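Local coordinates for uncharacterized protein (Thermus thermophilus HB8, PDB 6SCE) that is a type III CRISPR defence DNA nuclease activated by cyclic oligoadenylate, which probably binds between two CARF-type domains, at residues 18-27 / 131-142; 111-122 / 348-356. All coordinates share one frame; numbering follows the deposited sequence.

Contact 1 (18-27 / 131-142)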
# COMPACT_ATOMS: atom_id res chain seq x y z
N TYR A 18 3.72 20.12 7.43
CA TYR A 18 3.68 21.53 7.03
C TYR A 18 2.28 22.10 7.12
O TYR A 18 2.08 23.19 7.71
CB TYR A 18 4.29 21.73 5.65
CG TYR A 18 4.25 23.15 5.17
CD1 TYR A 18 4.74 24.19 5.96
CD2 TYR A 18 3.73 23.46 3.93
CE1 TYR A 18 4.72 25.50 5.51
CE2 TYR A 18 3.71 24.77 3.47
CZ TYR A 18 4.19 25.79 4.27
OH TYR A 18 4.16 27.09 3.80
N LEU A 19 1.29 21.37 6.64
CA LEU A 19 -0.06 21.80 6.78
C LEU A 19 -0.44 22.07 8.24
O LEU A 19 -1.09 23.10 8.54
CB LEU A 19 -1.01 20.77 6.14
CG LEU A 19 -2.49 21.07 6.21
CD1 LEU A 19 -2.82 22.40 5.54
CD2 LEU A 19 -3.28 19.92 5.57
N GLY A 20 -0.04 21.18 9.16
CA GLY A 20 -0.35 21.36 10.57
C GLY A 20 0.30 22.62 11.13
O GLY A 20 -0.34 23.34 11.91
N LEU A 21 1.52 22.92 10.69
CA LEU A 21 2.18 24.17 11.07
C LEU A 21 1.38 25.39 10.59
O LEU A 21 1.17 26.33 11.36
CB LEU A 21 3.62 24.21 10.57
CG LEU A 21 4.41 25.46 10.97
CD1 LEU A 21 4.46 25.72 12.48
CD2 LEU A 21 5.82 25.40 10.40
N LYS A 22 0.88 25.35 9.35
CA LYS A 22 0.07 26.47 8.82
C LYS A 22 -1.18 26.64 9.66
O LYS A 22 -1.59 27.77 9.92
CB LYS A 22 -0.27 26.26 7.33
CG LYS A 22 0.96 26.26 6.44
CD LYS A 22 0.57 26.10 4.97
CE LYS A 22 0.02 27.39 4.37
NZ LYS A 22 -0.66 27.13 3.06
N VAL A 23 -1.77 25.54 10.11
CA VAL A 23 -2.95 25.60 10.96
C VAL A 23 -2.63 26.30 12.29
O VAL A 23 -3.36 27.23 12.72
CB VAL A 23 -3.51 24.19 11.24
CG1 VAL A 23 -4.59 24.20 12.31
CG2 VAL A 23 -4.00 23.55 9.96
N VAL A 24 -1.54 25.89 12.92
CA VAL A 24 -1.14 26.49 14.19
C VAL A 24 -0.86 27.99 14.03
O VAL A 24 -1.33 28.83 14.81
CB VAL A 24 0.10 25.79 14.76
CG1 VAL A 24 0.53 26.46 16.06
CG2 VAL A 24 -0.22 24.33 15.05
N GLU A 25 -0.07 28.32 13.02
CA GLU A 25 0.26 29.72 12.75
C GLU A 25 -0.96 30.57 12.51
O GLU A 25 -1.01 31.70 12.99
CB GLU A 25 1.26 29.86 11.60
CG GLU A 25 2.64 29.35 11.93
CD GLU A 25 3.64 29.51 10.81
OE1 GLU A 25 3.25 29.48 9.62
OE2 GLU A 25 4.84 29.62 11.11
N ARG A 26 -1.95 30.07 11.78
CA ARG A 26 -3.16 30.84 11.50
C ARG A 26 -3.95 31.09 12.78
O ARG A 26 -4.47 32.19 12.98
CB ARG A 26 -4.07 30.12 10.49
CG ARG A 26 -5.21 30.99 9.97
CD ARG A 26 -6.24 30.18 9.20
NE ARG A 26 -7.21 31.06 8.56
CZ ARG A 26 -8.46 30.72 8.28
NH1 ARG A 26 -8.91 29.51 8.58
NH2 ARG A 26 -9.26 31.60 7.71
N GLU A 27 -4.04 30.08 13.64
CA GLU A 27 -4.84 30.20 14.85
C GLU A 27 -4.12 30.90 16.00
O GLU A 27 -4.74 31.70 16.71
CB GLU A 27 -5.33 28.86 15.35
CG GLU A 27 -6.33 29.03 16.50
CD GLU A 27 -7.42 27.98 16.55
OE1 GLU A 27 -7.85 27.52 15.48
OE2 GLU A 27 -7.86 27.61 17.66
N ARG A 131 -12.73 21.43 11.27
CA ARG A 131 -12.86 22.56 10.36
C ARG A 131 -12.18 22.27 9.02
O ARG A 131 -11.17 21.55 8.98
CB ARG A 131 -12.30 23.85 10.98
CG ARG A 131 -10.79 23.93 11.11
CD ARG A 131 -10.34 25.31 11.60
NE ARG A 131 -10.44 25.43 13.05
CZ ARG A 131 -9.43 25.68 13.87
NH1 ARG A 131 -9.65 25.75 15.17
NH2 ARG A 131 -8.20 25.88 13.39
N SER A 132 -12.73 22.83 7.96
CA SER A 132 -12.18 22.72 6.64
C SER A 132 -10.97 23.60 6.55
O SER A 132 -10.96 24.72 7.10
CB SER A 132 -13.21 23.18 5.61
OG SER A 132 -12.68 23.00 4.32
N LEU A 133 -9.91 23.10 5.91
CA LEU A 133 -8.66 23.83 5.77
C LEU A 133 -8.49 24.47 4.41
O LEU A 133 -7.40 24.43 3.79
CB LEU A 133 -7.46 22.92 6.11
CG LEU A 133 -7.52 22.38 7.55
CD1 LEU A 133 -6.31 21.48 7.76
CD2 LEU A 133 -7.57 23.49 8.59
N GLU A 134 -9.56 25.14 3.94
CA GLU A 134 -9.51 25.82 2.65
C GLU A 134 -8.42 26.82 2.60
O GLU A 134 -7.71 26.91 1.62
CB GLU A 134 -10.81 26.60 2.37
CG GLU A 134 -12.00 25.72 2.13
CD GLU A 134 -11.99 25.03 0.78
OE1 GLU A 134 -11.16 25.33 -0.11
OE2 GLU A 134 -12.85 24.14 0.64
N ALA A 135 -8.27 27.60 3.67
CA ALA A 135 -7.31 28.70 3.68
C ALA A 135 -5.87 28.24 3.83
O ALA A 135 -4.98 28.80 3.20
CB ALA A 135 -7.64 29.68 4.82
N GLU A 136 -5.67 27.23 4.68
CA GLU A 136 -4.35 26.70 4.99
C GLU A 136 -3.83 25.69 3.95
O GLU A 136 -2.65 25.36 3.93
CB GLU A 136 -4.42 25.99 6.34
CG GLU A 136 -4.80 26.90 7.50
CD GLU A 136 -6.29 26.91 7.82
OE1 GLU A 136 -7.12 26.57 6.94
OE2 GLU A 136 -6.64 27.23 8.98
N ALA A 137 -4.72 25.18 3.10
CA ALA A 137 -4.35 24.23 2.02
C ALA A 137 -3.06 24.57 1.32
O ALA A 137 -2.83 25.73 0.92
CB ALA A 137 -5.47 24.18 0.99
N LEU A 138 -2.19 23.58 1.14
CA LEU A 138 -0.95 23.85 0.45
C LEU A 138 -1.22 24.33 -1.00
O LEU A 138 -2.11 23.80 -1.71
CB LEU A 138 -0.04 22.61 0.43
CG LEU A 138 0.92 22.46 1.61
CD1 LEU A 138 0.21 22.55 2.95
CD2 LEU A 138 1.70 21.16 1.46
N THR A 139 -0.42 25.28 -1.42
CA THR A 139 -0.48 25.82 -2.77
C THR A 139 0.41 24.99 -3.68
O THR A 139 1.23 24.17 -3.24
CB THR A 139 0.05 27.27 -2.80
OG1 THR A 139 1.45 27.26 -2.46
CG2 THR A 139 -0.74 28.17 -1.81
N LEU A 140 0.28 25.21 -4.97
CA LEU A 140 1.15 24.55 -5.93
C LEU A 140 2.59 24.88 -5.65
O LEU A 140 3.46 24.02 -5.73
CB LEU A 140 0.75 24.89 -7.37
CG LEU A 140 1.53 24.05 -8.40
CD1 LEU A 140 0.69 23.65 -9.59
CD2 LEU A 140 2.82 24.74 -8.84
N GLU A 141 2.86 26.14 -5.31
CA GLU A 141 4.24 26.54 -5.08
C GLU A 141 4.82 25.84 -3.84
O GLU A 141 5.99 25.49 -3.81
CB GLU A 141 4.33 28.04 -4.88
CG GLU A 141 4.11 28.83 -6.15
CD GLU A 141 2.69 28.76 -6.68
OE1 GLU A 141 1.71 28.64 -5.88
OE2 GLU A 141 2.60 28.80 -7.94
N GLU A 142 3.98 25.68 -2.83
CA GLU A 142 4.41 24.94 -1.60
C GLU A 142 4.71 23.47 -1.94
O GLU A 142 5.72 22.94 -1.53
CB GLU A 142 3.36 25.11 -0.52
CG GLU A 142 3.45 26.46 0.17
CD GLU A 142 2.28 26.81 1.05
OE1 GLU A 142 1.15 26.33 0.80
OE2 GLU A 142 2.49 27.60 2.03
O HOH W 1 1.20 29.84 2.00
O HOH W 2 -2.23 29.05 2.20
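Tyr18, Lys22 and Glu142 form one polar end of a helix-on-loop contact within the N-terminal Rossmann-like domain. One face of helix 15-28 packs on the chain that runs from edge strand 129-132 into helix 140-148. Tyr18 OH gives a very short bond of 2.5 Å to Glu142 OE2. The carboxylate sits at the edge of the phenol ring, the two planes 88° apart. Lys22 runs over one ring face, its CD 3.6 Å above the Tyr18 plane, toward the rim. A bend at chi3 (77°) turns its tip toward Glu142 and the loop. There Lys22 NZ meets the syn lone pair of Glu142 OE1 at 3.0 Å. It also bonds Glu136 O at 2.8 Å, from above the carbonyl plane. Water 2 links Lys22 NZ on to Ala135 O. Glu142 OE1 accepts Thr139 N as well, on its anti side, as part of the capping box that starts helix 140-148. Between the polar groups lies an apolar seam. Leu133 CD1 lies 3.8 Å from Val23 CG2, and Leu138 CD1 lies 3.9 Å from Leu19 CB. In the conformer given, Arg26 lays one guanidinium face over Ala135 CB, and its NH1 salt-bridges Glu136 OE2 from above the carboxylate plane. The Glu142 carboxylate thus takes bonds from a phenol, an ammonium and a backbone N-H. These, with the nearby helix start, would probably keep it ionised and fixed in rotation.

Contact 2 (111-122 / 348-356). With nucleotides of chain B.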
# COMPACT_ATOMS: atom_id res chain seq x y z
N GLU A 111 -6.52 15.74 7.79
CA GLU A 111 -7.12 14.63 7.08
C GLU A 111 -7.47 15.06 5.66
O GLU A 111 -8.36 15.89 5.47
CB GLU A 111 -8.32 14.18 7.92
CG GLU A 111 -9.41 13.43 7.20
CD GLU A 111 -8.89 12.30 6.34
OE1 GLU A 111 -8.02 11.50 6.87
OE2 GLU A 111 -9.39 12.25 5.18
N GLY A 112 -6.75 14.53 4.68
CA GLY A 112 -6.94 14.92 3.29
C GLY A 112 -7.13 13.77 2.34
O GLY A 112 -6.65 13.81 1.18
N HIS A 113 -7.85 12.76 2.78
CA HIS A 113 -7.93 11.55 2.04
C HIS A 113 -9.18 11.41 1.17
O HIS A 113 -9.35 10.38 0.55
CB HIS A 113 -7.80 10.38 3.00
CG HIS A 113 -6.43 10.27 3.61
ND1 HIS A 113 -6.17 10.63 4.91
CD2 HIS A 113 -5.27 9.81 3.10
CE1 HIS A 113 -4.89 10.41 5.17
NE2 HIS A 113 -4.32 9.91 4.09
N ARG A 114 -10.03 12.42 1.12
CA ARG A 114 -11.16 12.39 0.18
C ARG A 114 -10.87 13.26 -1.06
O ARG A 114 -10.61 14.46 -0.96
CB ARG A 114 -12.44 12.85 0.90
CG ARG A 114 -13.65 13.06 -0.02
CD ARG A 114 -14.14 11.84 -0.77
NE ARG A 114 -14.63 10.71 0.03
CZ ARG A 114 -15.80 10.62 0.67
NH1 ARG A 114 -16.67 11.63 0.69
NH2 ARG A 114 -16.10 9.49 1.30
N ALA A 115 -10.86 12.62 -2.22
CA ALA A 115 -10.57 13.28 -3.48
C ALA A 115 -11.49 14.45 -3.73
O ALA A 115 -12.69 14.38 -3.41
CB ALA A 115 -10.69 12.28 -4.65
N LEU A 116 -10.90 15.52 -4.24
CA LEU A 116 -11.53 16.78 -4.58
C LEU A 116 -12.05 17.60 -3.42
O LEU A 116 -12.73 18.61 -3.63
CB LEU A 116 -12.64 16.57 -5.63
CG LEU A 116 -12.19 16.10 -7.00
CD1 LEU A 116 -13.40 16.04 -7.93
CD2 LEU A 116 -11.13 17.00 -7.60
N GLU A 117 -11.75 17.21 -2.18
CA GLU A 117 -12.09 18.06 -1.03
C GLU A 117 -10.86 18.76 -0.49
O GLU A 117 -9.75 18.31 -0.74
CB GLU A 117 -12.71 17.24 0.06
CG GLU A 117 -14.16 16.89 -0.22
CD GLU A 117 -14.89 16.43 1.02
OE1 GLU A 117 -14.31 16.49 2.12
OE2 GLU A 117 -16.05 15.99 0.88
N ALA A 118 -11.03 19.85 0.25
CA ALA A 118 -9.91 20.41 0.98
C ALA A 118 -9.68 19.51 2.19
O ALA A 118 -10.63 18.89 2.71
CB ALA A 118 -10.20 21.83 1.44
N PRO A 119 -8.44 19.46 2.68
CA PRO A 119 -8.21 18.72 3.94
C PRO A 119 -8.98 19.31 5.11
O PRO A 119 -9.38 20.48 5.04
CB PRO A 119 -6.71 18.90 4.20
CG PRO A 119 -6.14 19.29 2.89
CD PRO A 119 -7.21 20.06 2.16
N ARG A 120 -9.19 18.52 6.15
CA ARG A 120 -9.85 18.95 7.38
C ARG A 120 -8.90 18.85 8.55
O ARG A 120 -8.08 17.95 8.59
CB ARG A 120 -11.04 18.04 7.66
CG ARG A 120 -12.06 17.97 6.53
CD ARG A 120 -13.17 16.99 6.87
NE ARG A 120 -14.03 16.82 5.72
CZ ARG A 120 -15.33 16.58 5.77
NH1 ARG A 120 -15.96 16.46 6.92
NH2 ARG A 120 -15.98 16.45 4.63
N ALA A 121 -9.02 19.78 9.49
CA ALA A 121 -8.39 19.61 10.80
C ALA A 121 -9.39 18.93 11.72
O ALA A 121 -10.54 19.38 11.83
CB ALA A 121 -8.00 20.97 11.39
N LEU A 122 -8.98 17.87 12.37
CA LEU A 122 -9.81 17.26 13.42
C LEU A 122 -9.14 17.51 14.73
O LEU A 122 -8.04 17.00 14.98
CB LEU A 122 -9.97 15.78 13.20
CG LEU A 122 -10.44 15.30 11.83
CD1 LEU A 122 -10.81 13.83 11.99
CD2 LEU A 122 -11.61 16.09 11.30
N LEU A 348 -18.50 4.33 6.57
CA LEU A 348 -18.37 5.68 7.15
C LEU A 348 -18.76 6.71 6.10
O LEU A 348 -18.67 6.42 4.92
CB LEU A 348 -16.93 5.94 7.59
CG LEU A 348 -16.33 4.89 8.52
CD1 LEU A 348 -14.87 5.28 8.80
CD2 LEU A 348 -17.13 4.72 9.82
N SER A 349 -19.20 7.88 6.54
CA SER A 349 -19.50 8.98 5.65
C SER A 349 -18.26 9.38 4.87
O SER A 349 -18.35 9.73 3.70
CB SER A 349 -20.03 10.20 6.43
OG SER A 349 -21.20 9.85 7.14
N GLY A 350 -17.09 9.31 5.50
CA GLY A 350 -15.85 9.61 4.80
C GLY A 350 -14.63 9.28 5.65
O GLY A 350 -14.77 8.87 6.80
N PRO A 351 -13.44 9.51 5.09
CA PRO A 351 -12.21 9.12 5.81
C PRO A 351 -11.91 9.95 7.03
O PRO A 351 -11.02 9.61 7.80
CB PRO A 351 -11.13 9.25 4.74
CG PRO A 351 -11.66 10.19 3.72
CD PRO A 351 -13.15 9.85 3.69
N TRP A 352 -12.63 11.06 7.20
CA TRP A 352 -12.50 11.91 8.37
C TRP A 352 -13.34 11.45 9.54
O TRP A 352 -13.28 12.07 10.59
CB TRP A 352 -12.96 13.35 8.03
CG TRP A 352 -14.42 13.34 7.57
CD1 TRP A 352 -15.54 13.38 8.37
CD2 TRP A 352 -14.89 13.25 6.22
NE1 TRP A 352 -16.68 13.29 7.59
CE2 TRP A 352 -16.31 13.23 6.27
CE3 TRP A 352 -14.26 13.19 4.98
CZ2 TRP A 352 -17.09 13.16 5.12
CZ3 TRP A 352 -15.04 13.11 3.84
CH2 TRP A 352 -16.44 13.09 3.92
N ALA A 353 -14.12 10.39 9.38
CA ALA A 353 -15.24 10.14 10.31
C ALA A 353 -14.86 9.36 11.57
O ALA A 353 -15.37 8.27 11.83
CB ALA A 353 -16.37 9.48 9.57
N LEU A 354 -13.95 9.95 12.33
CA LEU A 354 -13.44 9.40 13.57
C LEU A 354 -14.61 9.12 14.52
O LEU A 354 -14.71 8.06 15.10
CB LEU A 354 -12.50 10.40 14.19
CG LEU A 354 -11.90 10.08 15.53
CD1 LEU A 354 -10.60 10.85 15.73
CD2 LEU A 354 -12.87 10.34 16.68
N ARG A 355 -15.53 10.08 14.64
CA ARG A 355 -16.63 9.90 15.60
C ARG A 355 -17.63 8.83 15.19
O ARG A 355 -18.20 8.15 16.06
CB ARG A 355 -17.32 11.23 15.86
CG ARG A 355 -16.41 12.19 16.62
CD ARG A 355 -17.04 13.55 16.94
NE ARG A 355 -17.40 14.33 15.75
CZ ARG A 355 -18.60 14.32 15.15
NH1 ARG A 355 -18.82 15.07 14.08
NH2 ARG A 355 -19.59 13.56 15.61
N GLU A 356 -17.82 8.65 13.89
CA GLU A 356 -18.64 7.55 13.41
C GLU A 356 -18.05 6.20 13.76
O GLU A 356 -18.76 5.28 14.16
CB GLU A 356 -18.87 7.62 11.90
CG GLU A 356 -19.69 8.83 11.48
CD GLU A 356 -19.99 8.87 10.00
OE1 GLU A 356 -19.73 7.87 9.30
OE2 GLU A 356 -20.51 9.90 9.52
P A B 3 -2.66 8.43 7.46
OP1 A B 3 -3.62 9.26 8.29
OP2 A B 3 -1.45 7.98 8.23
O5' A B 3 -3.44 7.18 6.87
C5' A B 3 -2.93 6.35 5.82
C4' A B 3 -3.91 5.22 5.63
O4' A B 3 -5.19 5.74 5.17
C3' A B 3 -3.50 4.15 4.63
O3' A B 3 -3.67 2.90 5.27
C2' A B 3 -4.48 4.35 3.47
O2' A B 3 -4.75 3.19 2.72
C1' A B 3 -5.71 4.84 4.23
N9 A B 3 -6.66 5.57 3.41
C8 A B 3 -6.37 6.60 2.56
N7 A B 3 -7.45 7.09 1.98
C5 A B 3 -8.49 6.35 2.51
C6 A B 3 -9.88 6.41 2.31
N6 A B 3 -10.46 7.30 1.51
N1 A B 3 -10.64 5.55 3.02
C2 A B 3 -10.05 4.69 3.86
N3 A B 3 -8.74 4.54 4.13
C4 A B 3 -8.02 5.42 3.41
P A B 2 3.51 9.89 6.60
OP1 A B 2 4.26 9.88 5.30
OP2 A B 2 3.83 10.87 7.70
O5' A B 2 1.96 10.08 6.24
C5' A B 2 1.03 10.36 7.31
C4' A B 2 -0.35 10.55 6.74
O4' A B 2 -0.35 11.75 5.92
C3' A B 2 -0.86 9.42 5.85
O3' A B 2 -2.24 9.15 6.10
C2' A B 2 -0.71 10.00 4.44
O2' A B 2 -1.67 9.48 3.54
C1' A B 2 -0.97 11.48 4.69
N9 A B 2 -0.47 12.37 3.67
C8 A B 2 0.52 12.12 2.74
N7 A B 2 0.69 13.11 1.91
C5 A B 2 -0.23 14.07 2.30
C6 A B 2 -0.55 15.35 1.80
N6 A B 2 0.01 15.88 0.71
N1 A B 2 -1.50 16.05 2.46
C2 A B 2 -2.12 15.47 3.50
N3 A B 2 -1.92 14.27 4.05
C4 A B 2 -0.95 13.62 3.39
O HOH W 3 -19.30 10.99 1.41
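The indole of Trp352 carries the guanidinium of Arg120 flat on one face, centres 3.5 Å apart and planes at 10°. This is a stack and a cation-pi contact, with Arg120 CZ over the six-membered ring. On the opposite face Gly350 CA lies 3.5 Å above the indole plane of Trp352, toward the rim. Arg114 comes at the edge, with its NH1 3.6 Å from Trp352 CH2. Its guanidinium is turned 73° from the ring, with Trp352 CZ3 over one guanidinium face. Chi1 of Trp352 is 60°, which sets CG between the backbone N and the carbonyl carbon and swings the ring under Arg120. Glu117 OE1 takes a bond from Arg120 NH2 at 3.0 Å, in the guanidinium plane, and Glu130 pairs with NH1. Arg114 NH2 bonds Ser349 O at 3.3 Å, water 3 joins its NH1 to the same oxygen, and Glu324 holds NE. With an alanine in place of this tryptophan, the Arg120 guanidinium would probably lose its flat support and a gap would open between it and Gly350. Nearby, Pro351 CG packs 3.4 Å from Glu111 OE2. Glu111 OE1 accepts His113 ND1 at 2.8 Å, in the imidazole plane. His113 NE2 in turn meets A2 O2' of chain B at 2.7 Å, while Pro351 CB approaches A3 of chain B. Held at both nitrogens, the imidazole is probably fixed in rotation. The contact joins the two Rossmann-like domains, probably both of CARF type, beside the bound oligoadenylate. Glu117, Glu130 and Glu324 would probably balance the charges of Arg120 and Arg114.

How the contacts relate
The chain enters contact 1 early, on helix 15-28. It then adds further strands of the first Rossmann-like sheet and reaches 111-122, the first half of contact 2. The second strand of the hairpin, 129-132, leads into 131-142, which closes the loop of contact 1. Contact 2 closes only at 348-356, in the second Rossmann-like domain, so the two loops cross rather than nest. Their centres lie about 15 Å apart. The hairpin couples them directly, with probable backbone bonds from Ala121 N to Arg131 O and from Leu133 N to Pro119 O. Contact 1 joins helix 15-28 to the chain leaving the edge strand of the first domain. Contact 2 ties that domain to the second.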